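Alpha-fucosidase (PDB 2EAB) probably removes alpha-1,2-linked L-fucose from sugars by hydrolysis, this chain being the catalytic piece of a longer protein. Local coordinates at residues A[821-826]-A[839-844]; A[191-196]-A[274-279]. One frame throughout, in Å; residues are numbered along the deposited sequence.

Contact 1: residues A[821-826]-A[839-844]; sequences GNFTVG and LTSNKG
The carbonyl O of T824 draws three groups. T840 N donates to T824 O at 2.8 Å in a nearly straight bond (168°). L839 CA adds a C-H contact to the same oxygen, and water 2 gives it a weak bond while also bonding T840 OG1. In return, T824 N donates to T840 O at 2.8 Å. Strands 823-830 and 833-841 form an antiparallel beta hairpin in the family 95 C-terminal domain. N822 and F823 make a G1 beta bulge against strand 812-819. Beyond the last strand pair the ladder is prolonged by N842 N, which donates to N822 O at 2.9 Å. On the face of F823, V825 and L839, the leucine CD1 lies 3.7 Å from F823 CB and 3.9 Å from V825 CG2. L839 also packs on A847 and V849 of another sheet. S841 OG sits 3.7 Å from F823 CE1; it bonds T886 OG1 and water 1, which also links G821 O to K843 N. The side chains of N822 and N842 cross at about a right angle. N822 CG is anti to its backbone N (chi1 -157°), which sets it beside N842 CB. N822 ND2 bonds S522 O and lies 3.6 Å from K843 CG. An alanine here would probably leave S522 O without this donor and open a gap beside N842 CB and K843 CG.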
# COMPACT_ATOMS: atom_id res chain seq x y z
N GLY A 821 0.94 -17.06 11.14
CA GLY A 821 1.32 -17.82 12.33
C GLY A 821 2.64 -17.35 12.92
O GLY A 821 3.04 -17.78 14.01
N ASN A 822 3.30 -16.44 12.20
CA ASN A 822 4.56 -15.83 12.59
C ASN A 822 5.73 -16.81 12.53
O ASN A 822 6.33 -17.19 13.55
CB ASN A 822 4.48 -15.13 13.96
CG ASN A 822 5.55 -14.06 14.12
OD1 ASN A 822 6.48 -13.98 13.32
ND2 ASN A 822 5.41 -13.24 15.14
N PHE A 823 6.02 -17.21 11.29
CA PHE A 823 7.20 -18.01 10.98
C PHE A 823 8.04 -17.23 9.99
O PHE A 823 7.51 -16.70 9.01
CB PHE A 823 6.82 -19.33 10.32
CG PHE A 823 5.95 -20.22 11.16
CD1 PHE A 823 6.51 -21.21 11.96
CD2 PHE A 823 4.57 -20.09 11.13
CE1 PHE A 823 5.71 -22.05 12.73
CE2 PHE A 823 3.75 -20.92 11.90
CZ PHE A 823 4.33 -21.90 12.70
N THR A 824 9.35 -17.15 10.23
CA THR A 824 10.25 -16.58 9.24
C THR A 824 10.73 -17.70 8.33
O THR A 824 11.06 -18.79 8.82
CB THR A 824 11.42 -15.84 9.90
OG1 THR A 824 10.90 -14.91 10.85
CG2 THR A 824 12.26 -15.08 8.87
N VAL A 825 10.74 -17.45 7.03
CA VAL A 825 10.94 -18.49 6.04
C VAL A 825 12.10 -18.15 5.11
O VAL A 825 12.15 -17.06 4.53
CB VAL A 825 9.67 -18.70 5.17
CG1 VAL A 825 9.90 -19.77 4.12
CG2 VAL A 825 8.46 -19.05 6.04
N GLY A 826 13.03 -19.09 4.99
CA GLY A 826 14.05 -19.05 3.96
C GLY A 826 13.95 -20.33 3.15
O GLY A 826 13.61 -21.38 3.70
N LEU A 839 12.78 -22.72 8.65
CA LEU A 839 11.54 -22.23 9.22
C LEU A 839 11.79 -21.82 10.66
O LEU A 839 12.00 -22.67 11.53
CB LEU A 839 10.47 -23.33 9.15
CG LEU A 839 9.06 -22.92 9.58
CD1 LEU A 839 8.35 -22.16 8.46
CD2 LEU A 839 8.25 -24.14 10.00
N THR A 840 11.79 -20.51 10.91
CA THR A 840 11.97 -20.01 12.26
C THR A 840 10.60 -19.78 12.88
O THR A 840 9.83 -18.94 12.39
CB THR A 840 12.77 -18.70 12.28
OG1 THR A 840 14.00 -18.87 11.57
CG2 THR A 840 13.05 -18.27 13.71
N SER A 841 10.28 -20.52 13.93
CA SER A 841 9.01 -20.32 14.61
C SER A 841 9.16 -19.19 15.61
O SER A 841 9.91 -19.30 16.58
CB SER A 841 8.59 -21.59 15.34
OG SER A 841 7.35 -21.37 15.98
N ASN A 842 8.46 -18.08 15.37
CA ASN A 842 8.58 -16.92 16.24
C ASN A 842 7.60 -16.93 17.42
O ASN A 842 7.81 -16.23 18.42
CB ASN A 842 8.46 -15.62 15.44
CG ASN A 842 9.47 -15.53 14.32
OD1 ASN A 842 9.13 -15.24 13.17
ND2 ASN A 842 10.73 -15.81 14.64
N LYS A 843 6.55 -17.73 17.30
CA LYS A 843 5.51 -17.79 18.33
C LYS A 843 5.21 -19.19 18.86
O LYS A 843 4.36 -19.35 19.73
CB LYS A 843 4.22 -17.11 17.84
CG LYS A 843 4.34 -15.60 17.60
CD LYS A 843 4.53 -14.80 18.89
CE LYS A 843 3.21 -14.55 19.59
NZ LYS A 843 3.35 -13.51 20.65
N GLY A 844 5.89 -20.21 18.33
CA GLY A 844 5.69 -21.59 18.79
C GLY A 844 4.42 -22.26 18.32
O GLY A 844 3.97 -23.25 18.91
O HOH W 1 5.01 -19.49 15.39
O HOH W 2 14.16 -18.81 8.65

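Contact 2: residues A[191-196]-A[274-279]; sequences MVARLT and VTLYIA
Strands 191-196 and 274-279 run antiparallel at 164°, 4.7 Å apart at their closest axis approach, with paired bonds at M191-I278, A193-L276 and L195-V274. They are neighbours in the middle of the nine-stranded sheet of the N-terminal domain. This sheet packs on a seven-stranded one in a beta sandwich, as expected of the galactose mutarotase-like clan. The bond from L195 N to V274 O is practically straight (179°) at 2.9 Å.

M191, A193, L195, V274, L276 and I278 share one face. L195, V274 and L276 touch strand 203-208 of the second sheet. The pairs on this face meet mainly through aliphatic carbons near the backbone. L195 CB lies 3.7 Å from V274 CG2, the methyl that sits in the crowded position between backbone N and carbonyl carbon. A193 CB meets L276 CB at 4.0 Å. M191 CB lies 3.9 Å from I278 CB. M191 CG and SD still pass near I278 CD1 before the end of the chain leads away.

V192, R194, T275 and Y277 line the other face. Y277 also touches A311 of helix 297-314. The side chains of V192 and Y277 lie side by side and point the same way, with V192 CG2 3.9 Å from Y277 CD1. V192 CG1 reaches T275 CG2.

R194 is the charged group here. Its chain bends at chi2 (71°), which turns CD back toward the neighbouring strand. NH2 makes a salt bridge with D251, and Y316 adds a cation-pi contact. These partners, with T275, would hold the guanidinium in orientation. T275 OG1 lies close to the guanidinium plane, at its edge, and accepts from R194 NH1 at 2.9 Å.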
# COMPACT_ATOMS: atom_id res chain seq x y z
N MET A 191 16.01 15.55 7.96
CA MET A 191 16.63 15.33 6.66
C MET A 191 18.03 15.93 6.69
O MET A 191 18.24 17.03 7.22
CB MET A 191 15.78 15.97 5.56
CG MET A 191 16.35 15.84 4.15
SD MET A 191 15.25 16.54 2.90
CE MET A 191 13.87 15.40 2.95
N VAL A 192 18.98 15.20 6.12
CA VAL A 192 20.38 15.62 6.12
C VAL A 192 20.86 15.71 4.68
O VAL A 192 20.61 14.82 3.87
CB VAL A 192 21.26 14.62 6.92
CG1 VAL A 192 22.74 14.93 6.78
CG2 VAL A 192 20.86 14.62 8.40
N ALA A 193 21.52 16.82 4.36
CA ALA A 193 22.27 16.96 3.11
C ALA A 193 23.72 17.24 3.45
O ALA A 193 24.04 18.27 4.06
CB ALA A 193 21.69 18.06 2.25
N ARG A 194 24.59 16.31 3.08
CA ARG A 194 26.03 16.43 3.31
C ARG A 194 26.68 16.80 1.99
O ARG A 194 26.59 16.05 1.02
CB ARG A 194 26.59 15.10 3.85
CG ARG A 194 28.10 15.07 4.04
CD ARG A 194 28.54 15.93 5.21
NE ARG A 194 29.99 15.94 5.35
CZ ARG A 194 30.66 16.78 6.14
NH1 ARG A 194 30.02 17.69 6.86
NH2 ARG A 194 31.98 16.71 6.20
N LEU A 195 27.31 17.97 1.95
CA LEU A 195 27.86 18.52 0.72
C LEU A 195 29.35 18.78 0.87
O LEU A 195 29.77 19.36 1.86
CB LEU A 195 27.13 19.82 0.35
CG LEU A 195 25.60 19.81 0.42
CD1 LEU A 195 25.04 21.20 0.30
CD2 LEU A 195 25.00 18.90 -0.64
N THR A 196 30.13 18.33 -0.11
CA THR A 196 31.59 18.53 -0.08
C THR A 196 32.16 18.99 -1.42
O THR A 196 31.59 18.76 -2.48
CB THR A 196 32.36 17.24 0.34
OG1 THR A 196 32.43 16.34 -0.77
CG2 THR A 196 31.71 16.56 1.55
N VAL A 274 29.93 20.95 4.25
CA VAL A 274 28.82 21.44 5.06
C VAL A 274 27.78 20.35 5.29
O VAL A 274 27.62 19.44 4.47
CB VAL A 274 28.12 22.69 4.42
CG1 VAL A 274 29.09 23.85 4.23
CG2 VAL A 274 27.46 22.34 3.10
N THR A 275 27.09 20.43 6.42
CA THR A 275 25.93 19.59 6.68
C THR A 275 24.70 20.48 6.84
O THR A 275 24.71 21.43 7.62
CB THR A 275 26.10 18.71 7.93
OG1 THR A 275 27.35 18.00 7.85
CG2 THR A 275 24.96 17.70 8.06
N LEU A 276 23.66 20.16 6.08
CA LEU A 276 22.37 20.81 6.21
C LEU A 276 21.44 19.90 7.00
O LEU A 276 21.34 18.71 6.70
CB LEU A 276 21.76 21.10 4.84
CG LEU A 276 22.11 22.41 4.12
CD1 LEU A 276 23.61 22.67 4.01
CD2 LEU A 276 21.46 22.42 2.74
N TYR A 277 20.78 20.47 8.00
CA TYR A 277 19.73 19.77 8.73
C TYR A 277 18.40 20.42 8.39
O TYR A 277 18.22 21.63 8.57
CB TYR A 277 19.99 19.82 10.24
CG TYR A 277 21.25 19.08 10.64
CD1 TYR A 277 21.25 17.69 10.79
CD2 TYR A 277 22.45 19.77 10.84
CE1 TYR A 277 22.40 17.00 11.15
CE2 TYR A 277 23.61 19.09 11.19
CZ TYR A 277 23.58 17.71 11.35
OH TYR A 277 24.72 17.03 11.70
N ILE A 278 17.49 19.61 7.87
CA ILE A 278 16.21 20.09 7.35
C ILE A 278 15.08 19.40 8.10
O ILE A 278 15.03 18.17 8.18
CB ILE A 278 16.08 19.81 5.84
CG1 ILE A 278 17.24 20.46 5.07
CG2 ILE A 278 14.74 20.30 5.31
CD1 ILE A 278 17.90 19.54 4.05
N ALA A 279 14.17 20.20 8.66
CA ALA A 279 12.99 19.67 9.32
C ALA A 279 11.75 20.42 8.87
O ALA A 279 11.84 21.56 8.42
CB ALA A 279 13.14 19.74 10.83

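How the contacts relate
From the N terminus, strand 190-197 comes first. The chain then passes through strands of both N-terminal sheets before strand 273-282 returns beside it. Contact 2 thus closes a loop of 77 residues, rich in strand and without helix. The chain next crosses the largely helical family 95 catalytic range and reaches the C-terminal domain. There contact 1 closes a short hairpin of 12 intervening residues. The two loops follow in series; they neither nest nor cross. The centres of contact 1 and contact 2 are about 40 Å apart. Contact 2 pairs strands of the N-terminal sandwich that are far apart along the chain, while contact 1 joins consecutive strands of the C-terminal domain.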